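Side-chain contacts in cellulase (Xanthomonas axonopodis pv. citri, PDB 5HOS), which probably hydrolyses internal beta-1,4-glucosidic bonds of cellulose, as an endo-beta-1,4-glucanase of glycosyl hydrolase family 5: residues A[315-320]-A[325-330]; A[200-205]-A[253-258]. One frame throughout, in Å; residues are numbered along the deposited sequence. Where two conformers were deposited one is given.

Contact 1: A[315-320]-A[325-330]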
# COMPACT_ATOMS: atom_id res chain seq x y z
N PRO A 315 14.01 -12.20 -1.01
CA PRO A 315 14.20 -12.05 -2.47
C PRO A 315 13.77 -10.72 -3.08
O PRO A 315 14.26 -10.36 -4.15
CB PRO A 315 13.38 -13.20 -3.06
CG PRO A 315 12.33 -13.48 -2.04
CD PRO A 315 12.95 -13.19 -0.71
N PHE A 316 12.87 -9.99 -2.41
CA PHE A 316 12.35 -8.73 -2.96
C PHE A 316 13.02 -7.49 -2.38
O PHE A 316 12.62 -6.37 -2.72
CB PHE A 316 10.83 -8.62 -2.72
CG PHE A 316 10.04 -9.82 -3.17
CD1 PHE A 316 10.33 -10.48 -4.36
CD2 PHE A 316 8.96 -10.27 -2.41
CE1 PHE A 316 9.59 -11.58 -4.77
CE2 PHE A 316 8.21 -11.36 -2.82
CZ PHE A 316 8.52 -12.02 -4.00
N ASN A 317 14.03 -7.67 -1.54
CA ASN A 317 14.64 -6.54 -0.84
C ASN A 317 15.44 -5.65 -1.78
O ASN A 317 16.40 -6.10 -2.39
CB ASN A 317 15.55 -7.03 0.30
CG ASN A 317 16.09 -5.89 1.15
OD1 ASN A 317 15.54 -4.78 1.16
ND2 ASN A 317 17.17 -6.16 1.88
N VAL A 318 15.05 -4.38 -1.88
CA VAL A 318 15.80 -3.41 -2.71
C VAL A 318 16.49 -2.35 -1.85
O VAL A 318 16.93 -1.32 -2.36
CB VAL A 318 14.95 -2.79 -3.84
CG1 VAL A 318 14.62 -3.85 -4.88
CG2 VAL A 318 13.69 -2.12 -3.32
N GLN A 319 16.62 -2.61 -0.55
CA GLN A 319 17.46 -1.80 0.33
C GLN A 319 18.91 -1.94 -0.16
O GLN A 319 19.36 -3.07 -0.37
CB GLN A 319 17.39 -2.31 1.78
CG GLN A 319 18.09 -1.44 2.81
CD GLN A 319 17.32 -0.17 3.13
OE1 GLN A 319 16.26 0.09 2.56
NE2 GLN A 319 17.83 0.61 4.07
N PRO A 320 19.63 -0.81 -0.33
CA PRO A 320 21.04 -0.93 -0.73
C PRO A 320 21.85 -1.72 0.31
O PRO A 320 21.48 -1.74 1.49
CB PRO A 320 21.53 0.52 -0.85
CG PRO A 320 20.45 1.39 -0.34
CD PRO A 320 19.19 0.60 -0.23
N ARG A 325 25.52 -0.12 -2.47
CA ARG A 325 25.29 -0.55 -3.86
C ARG A 325 23.83 -0.96 -4.09
O ARG A 325 23.19 -1.55 -3.21
CB ARG A 325 26.21 -1.70 -4.26
CG ARG A 325 27.68 -1.31 -4.31
CD ARG A 325 28.59 -2.52 -4.50
NE ARG A 325 28.50 -3.46 -3.38
CZ ARG A 325 29.26 -4.54 -3.22
NH1 ARG A 325 30.22 -4.84 -4.09
NH2 ARG A 325 29.08 -5.31 -2.15
N ASP A 326 23.33 -0.64 -5.28
CA ASP A 326 21.96 -0.97 -5.66
C ASP A 326 21.75 -2.47 -5.71
O ASP A 326 22.67 -3.22 -6.07
CB ASP A 326 21.63 -0.42 -7.05
CG ASP A 326 21.71 1.07 -7.13
OD1 ASP A 326 21.81 1.75 -6.09
OD2 ASP A 326 21.69 1.58 -8.27
N LYS A 327 20.55 -2.90 -5.36
CA LYS A 327 20.14 -4.29 -5.56
C LYS A 327 19.76 -4.51 -7.03
O LYS A 327 19.44 -3.55 -7.75
CB LYS A 327 18.97 -4.64 -4.64
CG LYS A 327 19.36 -4.70 -3.16
CD LYS A 327 20.08 -6.00 -2.81
CE LYS A 327 20.05 -6.28 -1.32
NZ LYS A 327 20.82 -5.27 -0.54
N PRO A 328 19.81 -5.78 -7.50
CA PRO A 328 19.60 -6.08 -8.92
C PRO A 328 18.33 -5.50 -9.54
O PRO A 328 18.40 -4.90 -10.61
CB PRO A 328 19.56 -7.61 -8.95
CG PRO A 328 20.45 -8.02 -7.83
CD PRO A 328 20.25 -6.98 -6.75
N GLN A 329 17.20 -5.64 -8.85
CA GLN A 329 15.91 -5.22 -9.41
C GLN A 329 15.80 -3.71 -9.63
O GLN A 329 14.98 -3.28 -10.43
CB GLN A 329 14.74 -5.71 -8.54
CG GLN A 329 14.65 -7.22 -8.39
CD GLN A 329 15.32 -7.74 -7.13
OE1 GLN A 329 16.41 -7.28 -6.77
NE2 GLN A 329 14.69 -8.69 -6.46
N MET A 330 16.62 -2.93 -8.92
CA MET A 330 16.63 -1.47 -9.09
C MET A 330 17.03 -1.01 -10.50
O MET A 330 16.60 0.06 -10.94
CB MET A 330 17.55 -0.81 -8.04
CG MET A 330 17.44 0.70 -7.94
SD MET A 330 15.76 1.32 -7.66
CE MET A 330 15.43 0.58 -6.06
O HOH W 1 17.03 -8.11 -4.12
O HOH W 2 18.57 -0.88 -4.61
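K327 arches over the backbone of N317 to Q319, its methylenes lying across the chain and its ammonium group curling round to the carbonyl of Q319. CG rests on the chain 3.8 Å from V318 CA. Bends at chi2 (-78°) and chi4 (-66°) then fold the tail back, bringing NZ to 2.6 Å from Q319 O, almost straight on to the carbonyl oxygen. A long, flexible lysine suits this place because its carbon part can cover peptide atoms while its end supplies hydrogens to an oxygen.

Q329 grips the beginning of segment 315-320. Its amide lies almost coplanar with the bond it makes: NE2 donates to P315 O over 2.9 Å, within the plane of that carbonyl, although the hydrogen bond is far from straight, 130° at the hydrogen. NE2 also donates to T274 O, tying in the loop after strand 267-273. OE1 accepts from a water that donates to N317 O as well, so hydrogen-bonding partners meet both ends of the buried amide.

Both segments belong to the loop that follows the last strand of the (beta/alpha)8 barrel, 298-306, and leads to the C-terminal helix; K327 to M330 form a type I turn entering that helix. An Asx turn shapes the opposing segment, N317 OD1 accepting from Q319 N.

Between the two polar grips sits V318. Its CG1 meets Q329 CB at 4.1 Å, the two side chains passing at a slant, while the terminal CE of M330 approaches V318 CB. A compact beta-branched apolar residue suits the place between Q329, M330 and strand 298-306, where it also touches W303 and A306. A second water joins the backbones, donating to V318 O and accepting from K327 N.

Contact 2: A[200-205]-A[253-258]; sequences SWYSTV and LRSFTE
F256 drives its edge into the face of W201 in a T-shaped stack, the ring planes inclined at 69° and the phenyl centroid 4.7 Å from that of the six-membered indole ring. The touching atom is F256 CE1, poised over the indole, 3.5 Å from W201 CD2 at the fusion of its two rings; CD1 follows close behind, 3.6 Å from W201 CG. With CG anti to the backbone N in both residues (chi1 -153° in W201, -178° in F256), the two rings extend from loop and helix to meet in the buried layer over strand 224-231. Large aromatics suit this place: the wide indole offers a pi surface to the C-H edge, and both rings also pack on I226 of that strand. W259, further along the helix, makes another edge-to-face contact with W201.

Nearer the surface, the end of Y202 comes up to the helix beside S255. Its CE1 lies 4.0 Å from S255 CB, a van der Waals contact that a short serine side chain lets the ring make close to the helix. A water lies 2.7 Å from Y202 OH and donates to S255 O, bridging loop and helix beside the aromatic pair. Loop 200-205, which follows strand 188-191, is thereby packed on helix 248-262, the helix that follows the neighbouring strand 224-231, in the outer helical layer of a (beta/alpha)8 barrel.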
# COMPACT_ATOMS: atom_id res chain seq x y z
N SER A 200 -7.35 -11.81 -8.40
CA SER A 200 -8.52 -12.43 -7.76
C SER A 200 -9.70 -11.48 -7.60
O SER A 200 -10.60 -11.73 -6.79
CB SER A 200 -8.11 -13.00 -6.40
OG SER A 200 -7.48 -12.00 -5.59
N TRP A 201 -9.75 -10.42 -8.41
CA TRP A 201 -10.80 -9.41 -8.30
C TRP A 201 -12.23 -9.97 -8.45
O TRP A 201 -13.17 -9.45 -7.84
CB TRP A 201 -10.59 -8.28 -9.31
CG TRP A 201 -11.17 -6.98 -8.85
CD1 TRP A 201 -12.21 -6.31 -9.39
CD2 TRP A 201 -10.73 -6.21 -7.73
NE1 TRP A 201 -12.46 -5.16 -8.68
CE2 TRP A 201 -11.57 -5.07 -7.65
CE3 TRP A 201 -9.72 -6.38 -6.77
CZ2 TRP A 201 -11.42 -4.09 -6.65
CZ3 TRP A 201 -9.57 -5.41 -5.78
CH2 TRP A 201 -10.42 -4.27 -5.73
N TYR A 202 -12.37 -11.02 -9.27
CA TYR A 202 -13.65 -11.69 -9.49
C TYR A 202 -13.83 -12.96 -8.65
O TYR A 202 -14.89 -13.60 -8.75
CB TYR A 202 -13.80 -12.05 -10.97
CG TYR A 202 -13.88 -10.87 -11.90
CD1 TYR A 202 -12.72 -10.29 -12.42
CD2 TYR A 202 -15.10 -10.32 -12.26
CE1 TYR A 202 -12.78 -9.21 -13.29
CE2 TYR A 202 -15.17 -9.24 -13.12
CZ TYR A 202 -14.01 -8.69 -13.63
OH TYR A 202 -14.07 -7.62 -14.50
N SER A 203 -12.84 -13.33 -7.84
CA SER A 203 -12.98 -14.47 -6.92
C SER A 203 -14.06 -14.20 -5.88
O SER A 203 -14.33 -13.04 -5.56
CB SER A 203 -11.65 -14.79 -6.22
OG SER A 203 -10.64 -15.12 -7.16
N THR A 204 -14.66 -15.25 -5.35
CA THR A 204 -15.85 -15.11 -4.50
C THR A 204 -15.70 -15.68 -3.09
O THR A 204 -14.97 -16.67 -2.88
CB THR A 204 -17.09 -15.75 -5.13
OG1 THR A 204 -16.81 -17.10 -5.49
CG2 THR A 204 -17.51 -14.98 -6.37
N VAL A 205 -16.39 -15.04 -2.15
CA VAL A 205 -16.62 -15.56 -0.80
C VAL A 205 -18.13 -15.59 -0.64
O VAL A 205 -18.77 -14.53 -0.60
CB VAL A 205 -16.00 -14.65 0.30
CG1 VAL A 205 -16.27 -15.22 1.70
CG2 VAL A 205 -14.51 -14.47 0.07
N LEU A 253 -2.71 -8.74 -14.27
CA LEU A 253 -3.30 -7.39 -14.21
C LEU A 253 -4.42 -7.15 -15.22
O LEU A 253 -5.19 -6.21 -15.06
CB LEU A 253 -2.23 -6.30 -14.40
CG LEU A 253 -1.13 -6.18 -13.34
CD1 LEU A 253 -0.32 -4.91 -13.56
CD2 LEU A 253 -1.67 -6.21 -11.91
N ARG A 254 -4.51 -7.98 -16.26
CA ARG A 254 -5.38 -7.65 -17.40
C ARG A 254 -6.87 -7.47 -17.06
O ARG A 254 -7.46 -6.44 -17.40
CB ARG A 254 -5.20 -8.66 -18.54
CG ARG A 254 -5.79 -8.18 -19.85
CD ARG A 254 -5.51 -9.17 -20.98
NE ARG A 254 -4.11 -9.17 -21.43
CZ ARG A 254 -3.53 -8.20 -22.15
NH1 ARG A 254 -4.19 -7.10 -22.53
NH2 ARG A 254 -2.26 -8.33 -22.49
N SER A 255 -7.50 -8.45 -16.41
CA SER A 255 -8.94 -8.34 -16.13
C SER A 255 -9.24 -7.20 -15.14
O SER A 255 -10.19 -6.46 -15.33
CB SER A 255 -9.58 -9.67 -15.70
OG SER A 255 -9.05 -10.16 -14.49
N PHE A 256 -8.38 -7.03 -14.14
CA PHE A 256 -8.52 -5.90 -13.20
C PHE A 256 -8.47 -4.56 -13.93
O PHE A 256 -9.28 -3.66 -13.66
CB PHE A 256 -7.44 -5.98 -12.12
CG PHE A 256 -7.53 -4.89 -11.09
CD1 PHE A 256 -8.61 -4.82 -10.23
CD2 PHE A 256 -6.53 -3.92 -10.99
CE1 PHE A 256 -8.70 -3.80 -9.28
CE2 PHE A 256 -6.61 -2.91 -10.04
CZ PHE A 256 -7.70 -2.85 -9.19
N THR A 257 -7.55 -4.45 -14.89
CA THR A 257 -7.39 -3.24 -15.69
C THR A 257 -8.66 -2.89 -16.46
O THR A 257 -9.13 -1.74 -16.42
CB THR A 257 -6.16 -3.36 -16.61
OG1 THR A 257 -4.98 -3.53 -15.80
CG2 THR A 257 -5.99 -2.12 -17.46
N GLU A 258 -9.24 -3.86 -17.15
CA GLU A 258 -10.49 -3.61 -17.88
C GLU A 258 -11.68 -3.35 -16.93
O GLU A 258 -12.58 -2.57 -17.26
CB GLU A 258 -10.78 -4.76 -18.86
CG GLU A 258 -11.93 -4.46 -19.83
CD GLU A 258 -11.74 -3.20 -20.66
OE1 GLU A 258 -12.77 -2.53 -20.94
OE2 GLU A 258 -10.58 -2.89 -21.02
O HOH W 3 -12.41 -7.49 -16.68

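Overall arrangement
Contacts 1 and 2 occupy separate sectors of one (beta/alpha)8 barrel, their centres about 29 Å apart and their nearest atoms about 14 Å apart, without touching. They follow in series along the chain: contact 2 is complete before contact 1 begins. Contact 2 joins the loop after strand 188-191 to the helix after strand 224-231, whereas contact 1 folds the loop after strand 298-306 upon itself. In family 5 enzymes the active site lies at the C-terminal ends of the barrel strands. Loops 200-205 and 315-330 both leave strands at that end, but both contacts lie toward the periphery, their centres 18 to 19 Å from the centre of the chain.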